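Local coordinates for protein endo-b-1,4-glucanase (Nasutitermes takasagoensis, PDB 1KS8) that probably hydrolyses internal beta-1,4-glucosidic linkages of cellulose and related beta-glucans, as a family 9 endoglucanase, at residues P355-H360 / Y401-S406; F346-G351 / S388-G393. One frame throughout, in Å; residues are numbered along the deposited sequence.

Contact 1. Residues P355-H360 / Y401-S406; sequences PTRPHH and YVDDRS. With SO4 (sulfate ion), chain B.
The carboxylate of Asp403 reaches across to the backbone of Thr356 and Arg357, and here the bonds crowd most densely, four on one acid group. With CG anti to its own backbone N (chi1 -178°), the short acid meets two successive N-H groups. Thr356 N donates to Asp403 OD2 at 2.8 Å, from above the carboxylate plane, while Arg357 N reaches OD1 of Asp403 at 3.1 Å on the syn lone pair. Thr356 OG1 also meets Asp403 OD2, nearly along its C-O axis, at 3.0 Å. Arg357 NH1 adds a long salt bridge of 3.3 Å to Asp403 OD2, which lies in the guanidinium plane at its edge; NH1 itself comes from above the carboxylate plane, the two planes 72° apart, and Arg357 NE turns to Pro380 O. A leucine in place of Asp403 would probably leave both backbone N-H groups, the Thr356 hydroxyl and Arg357 NH1 without their shared acceptor.

In the (alpha/alpha)6 fold of family 9 this junction of two loops carries Asp403, predicted to be an active-site residue, and Asn411 adds a bond to its OD1. Tyr401 OH, hydrogen-bonded to Asn411, has the rigid, apolar Pro355 ring beside it, CB at 3.2 Å. Arg405, its chain bent at chi3, turns one guanidinium face to Arg357 CB while its nitrogens bind carbonyls of Phe377, Ser379 and Asp381, and the side chain of Asn383.

His359 contributes a single bond between the segments, ND1 donating to Arg405 O at 2.7 Å in the ring plane. NE2 of His359 donates to O1 of the sulfate, probably from the crystallisation liquor; with both nitrogens donating, the ring is probably doubly protonated, as expected at pH 2.5. On the looser solvent side, exposed Ser406 closes an Asx turn on Asp404 OD1.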
# COMPACT_ATOMS: atom_id res chain seq x y z
N PRO A 355 19.01 3.50 -6.79
CA PRO A 355 19.55 2.89 -5.57
C PRO A 355 19.83 1.43 -5.91
O PRO A 355 19.03 0.80 -6.60
CB PRO A 355 18.39 3.01 -4.58
CG PRO A 355 17.64 4.21 -5.07
CD PRO A 355 17.65 4.01 -6.57
N THR A 356 20.96 0.90 -5.46
CA THR A 356 21.27 -0.50 -5.73
C THR A 356 21.40 -1.30 -4.44
O THR A 356 21.60 -2.51 -4.47
CB THR A 356 22.58 -0.65 -6.53
OG1 THR A 356 23.69 -0.22 -5.73
CG2 THR A 356 22.52 0.17 -7.80
N ARG A 357 21.27 -0.62 -3.31
CA ARG A 357 21.38 -1.28 -2.01
C ARG A 357 20.15 -1.06 -1.13
O ARG A 357 20.27 -0.63 0.03
CB ARG A 357 22.64 -0.79 -1.29
CG ARG A 357 23.92 -1.01 -2.09
CD ARG A 357 25.13 -0.42 -1.38
NE ARG A 357 26.38 -0.69 -2.09
CZ ARG A 357 26.74 -0.13 -3.24
NH1 ARG A 357 25.94 0.74 -3.84
NH2 ARG A 357 27.90 -0.45 -3.80
N PRO A 358 18.95 -1.36 -1.65
CA PRO A 358 17.77 -1.16 -0.80
C PRO A 358 17.86 -2.02 0.46
O PRO A 358 18.44 -3.11 0.44
CB PRO A 358 16.61 -1.57 -1.72
CG PRO A 358 17.23 -2.56 -2.65
CD PRO A 358 18.58 -1.93 -2.95
N HIS A 359 17.29 -1.51 1.55
CA HIS A 359 17.27 -2.21 2.83
C HIS A 359 16.25 -3.33 2.65
O HIS A 359 15.10 -3.23 3.10
CB HIS A 359 16.81 -1.23 3.91
CG HIS A 359 16.92 -1.77 5.30
ND1 HIS A 359 18.12 -1.83 5.98
CD2 HIS A 359 15.98 -2.27 6.14
CE1 HIS A 359 17.91 -2.35 7.18
NE2 HIS A 359 16.63 -2.62 7.30
N HIS A 360 16.69 -4.40 2.01
CA HIS A 360 15.79 -5.48 1.64
C HIS A 360 16.52 -6.82 1.63
O HIS A 360 17.48 -7.01 0.87
CB HIS A 360 15.25 -5.11 0.26
CG HIS A 360 14.14 -5.98 -0.24
ND1 HIS A 360 14.36 -7.09 -1.02
CD2 HIS A 360 12.80 -5.86 -0.12
CE1 HIS A 360 13.20 -7.61 -1.38
NE2 HIS A 360 12.24 -6.88 -0.85
N TYR A 401 21.45 12.52 -0.94
CA TYR A 401 21.21 11.09 -0.82
C TYR A 401 22.46 10.24 -1.08
O TYR A 401 23.25 10.54 -1.97
CB TYR A 401 20.12 10.67 -1.81
CG TYR A 401 19.92 9.19 -1.96
CD1 TYR A 401 19.09 8.48 -1.09
CD2 TYR A 401 20.58 8.48 -2.97
CE1 TYR A 401 18.92 7.10 -1.23
CE2 TYR A 401 20.42 7.11 -3.11
CZ TYR A 401 19.59 6.42 -2.24
OH TYR A 401 19.45 5.05 -2.38
N VAL A 402 22.60 9.18 -0.30
CA VAL A 402 23.70 8.23 -0.44
C VAL A 402 23.08 6.84 -0.36
O VAL A 402 22.33 6.53 0.57
CB VAL A 402 24.75 8.39 0.69
CG1 VAL A 402 25.81 7.30 0.57
CG2 VAL A 402 25.39 9.76 0.61
N ASP A 403 23.38 6.01 -1.35
CA ASP A 403 22.86 4.65 -1.45
C ASP A 403 23.56 3.75 -0.42
O ASP A 403 24.68 3.29 -0.64
CB ASP A 403 23.08 4.18 -2.89
CG ASP A 403 22.54 2.79 -3.17
OD1 ASP A 403 21.64 2.31 -2.45
OD2 ASP A 403 23.03 2.19 -4.15
N ASP A 404 22.88 3.51 0.70
CA ASP A 404 23.43 2.71 1.79
C ASP A 404 22.40 1.74 2.36
O ASP A 404 21.33 2.15 2.81
CB ASP A 404 23.96 3.67 2.87
CG ASP A 404 24.18 3.00 4.21
OD1 ASP A 404 24.55 1.81 4.25
OD2 ASP A 404 23.99 3.68 5.24
N ARG A 405 22.73 0.45 2.35
CA ARG A 405 21.81 -0.58 2.83
C ARG A 405 21.39 -0.44 4.29
O ARG A 405 20.27 -0.80 4.65
CB ARG A 405 22.41 -1.98 2.61
CG ARG A 405 21.41 -3.12 2.82
CD ARG A 405 22.01 -4.49 2.51
NE ARG A 405 22.47 -4.58 1.13
CZ ARG A 405 23.75 -4.60 0.75
NH1 ARG A 405 24.71 -4.54 1.66
NH2 ARG A 405 24.06 -4.64 -0.53
N SER A 406 22.28 0.09 5.13
CA SER A 406 21.98 0.24 6.54
C SER A 406 21.13 1.47 6.84
O SER A 406 20.60 1.62 7.94
CB SER A 406 23.27 0.32 7.36
OG SER A 406 23.96 1.53 7.10
S SO4 B . 13.94 -4.15 9.24
O1 SO4 B . 14.94 -2.89 9.25
O2 SO4 B . 14.61 -5.17 10.03
O3 SO4 B . 12.78 -3.80 9.74
O4 SO4 B . 13.92 -4.56 7.86

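Contact 2. Residues F346-G351 / S388-G393; sequences FVCGFG and SGALVG
Val347 faces Leu391 in a single antiparallel beta bridge between two loops of the (alpha/alpha)6 domain, a non-hydrogen-bonded pair flanked by backbone bonds from Cys348 N to Ala390 O and from Val392 N to Phe346 O. Val347 and Leu391 pack together on one side. Val347, with CG1 anti to its backbone N (chi1 175°), lays that methyl against the Gly389 backbone and sends CG2 to within 4.1 Å of Leu391 CD1. Leu391 is long enough for CD1 to return to the bridge although its CB points away.

Cys348 SG stands beside its own backbone N (chi1 -62°) and packs 3.9 Å from Val392 CG1, with Ala390 CB off to another side; a small thiol fits between them. CG2 of Val392 meets the rim of the Phe346 ring, the two side chains at about a right angle; Leu304 and Pro395 also pack on the phenyl group.

Val347 also starts a type II turn to Phe350. Gly349 fits its positive phi, and a CB there would strike Ser388 CA; at Gly389 a CB would jam against the preceding carbonyl O. Gly389 N closes the pairing on Cys348 O at 2.9 Å, and one water links Gly349 O, at 2.8 Å, to Ser388 OG.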
# COMPACT_ATOMS: atom_id res chain seq x y z
N PHE A 346 15.07 7.15 -8.12
CA PHE A 346 14.90 6.65 -6.76
C PHE A 346 14.04 5.39 -6.81
O PHE A 346 13.50 4.95 -5.80
CB PHE A 346 14.27 7.72 -5.87
CG PHE A 346 15.23 8.80 -5.49
CD1 PHE A 346 16.26 8.55 -4.58
CD2 PHE A 346 15.14 10.06 -6.07
CE1 PHE A 346 17.19 9.54 -4.27
CE2 PHE A 346 16.07 11.06 -5.76
CZ PHE A 346 17.10 10.79 -4.86
N VAL A 347 13.94 4.83 -8.01
CA VAL A 347 13.20 3.59 -8.23
C VAL A 347 14.23 2.53 -8.61
O VAL A 347 14.91 2.63 -9.63
CB VAL A 347 12.19 3.74 -9.38
CG1 VAL A 347 11.52 2.40 -9.67
CG2 VAL A 347 11.14 4.79 -9.02
N CYS A 348 14.36 1.51 -7.77
CA CYS A 348 15.33 0.45 -8.02
C CYS A 348 15.12 -0.20 -9.38
O CYS A 348 13.98 -0.41 -9.81
CB CYS A 348 15.24 -0.62 -6.93
SG CYS A 348 15.65 -0.01 -5.27
N GLY A 349 16.22 -0.51 -10.06
CA GLY A 349 16.15 -1.15 -11.36
C GLY A 349 15.64 -0.28 -12.49
O GLY A 349 15.32 -0.78 -13.57
N PHE A 350 15.57 1.02 -12.26
CA PHE A 350 15.08 1.94 -13.28
C PHE A 350 15.84 3.25 -13.36
O PHE A 350 16.25 3.81 -12.34
CB PHE A 350 13.61 2.28 -13.05
CG PHE A 350 13.08 3.33 -13.99
CD1 PHE A 350 12.55 2.97 -15.22
CD2 PHE A 350 13.17 4.69 -13.67
CE1 PHE A 350 12.13 3.94 -16.13
CE2 PHE A 350 12.75 5.66 -14.57
CZ PHE A 350 12.23 5.29 -15.80
N GLY A 351 16.02 3.74 -14.58
CA GLY A 351 16.65 5.03 -14.78
C GLY A 351 18.11 5.22 -14.44
O GLY A 351 18.88 4.27 -14.30
N SER A 388 13.70 -4.51 -9.05
CA SER A 388 12.96 -3.72 -10.02
C SER A 388 11.64 -3.15 -9.53
O SER A 388 10.80 -3.89 -8.99
CB SER A 388 12.71 -4.56 -11.28
OG SER A 388 13.93 -5.10 -11.78
N GLY A 389 11.48 -1.84 -9.70
CA GLY A 389 10.24 -1.17 -9.32
C GLY A 389 10.08 -0.60 -7.93
O GLY A 389 9.17 0.19 -7.70
N ALA A 390 10.95 -0.97 -7.00
CA ALA A 390 10.84 -0.48 -5.63
C ALA A 390 11.17 0.99 -5.44
O ALA A 390 12.26 1.44 -5.81
CB ALA A 390 11.71 -1.33 -4.70
N LEU A 391 10.24 1.73 -4.84
CA LEU A 391 10.43 3.15 -4.55
C LEU A 391 11.06 3.24 -3.15
O LEU A 391 10.47 2.77 -2.18
CB LEU A 391 9.08 3.88 -4.56
CG LEU A 391 9.11 5.38 -4.27
CD1 LEU A 391 9.82 6.12 -5.40
CD2 LEU A 391 7.69 5.90 -4.11
N VAL A 392 12.25 3.81 -3.06
CA VAL A 392 12.91 3.93 -1.76
C VAL A 392 12.43 5.14 -0.97
O VAL A 392 11.66 5.95 -1.47
CB VAL A 392 14.46 4.02 -1.90
CG1 VAL A 392 15.00 2.77 -2.59
CG2 VAL A 392 14.86 5.27 -2.66
N GLY A 393 12.88 5.24 0.28
CA GLY A 393 12.50 6.37 1.11
C GLY A 393 12.83 7.66 0.39
O GLY A 393 12.00 8.57 0.30
O HOH W 1 15.17 -3.54 -13.57

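Both contacts join the same two long connections, one between helices 324-341 and 361-364, the other between helices 374-377 and 408-411, and their centres lie 11 Å apart. Pro355 and Tyr401 bring them together: Pro355 CG rests 3.8 Å from Val392 CG2, and Tyr401 CG lies 3.6 Å from Phe346 CE1, where the two rings meet edge-to-face. Contact 2 is mostly buried and joins backbone pairing to apolar side chains, whereas contact 1 is partly buried and largely polar. The predicted active-site residues lie on the contact 1 side: Asp403 belongs to it, and the side chain of Glu412 is about 4 Å from that of His359, whereas the Val392 side chain stays about 7 Å from each acid.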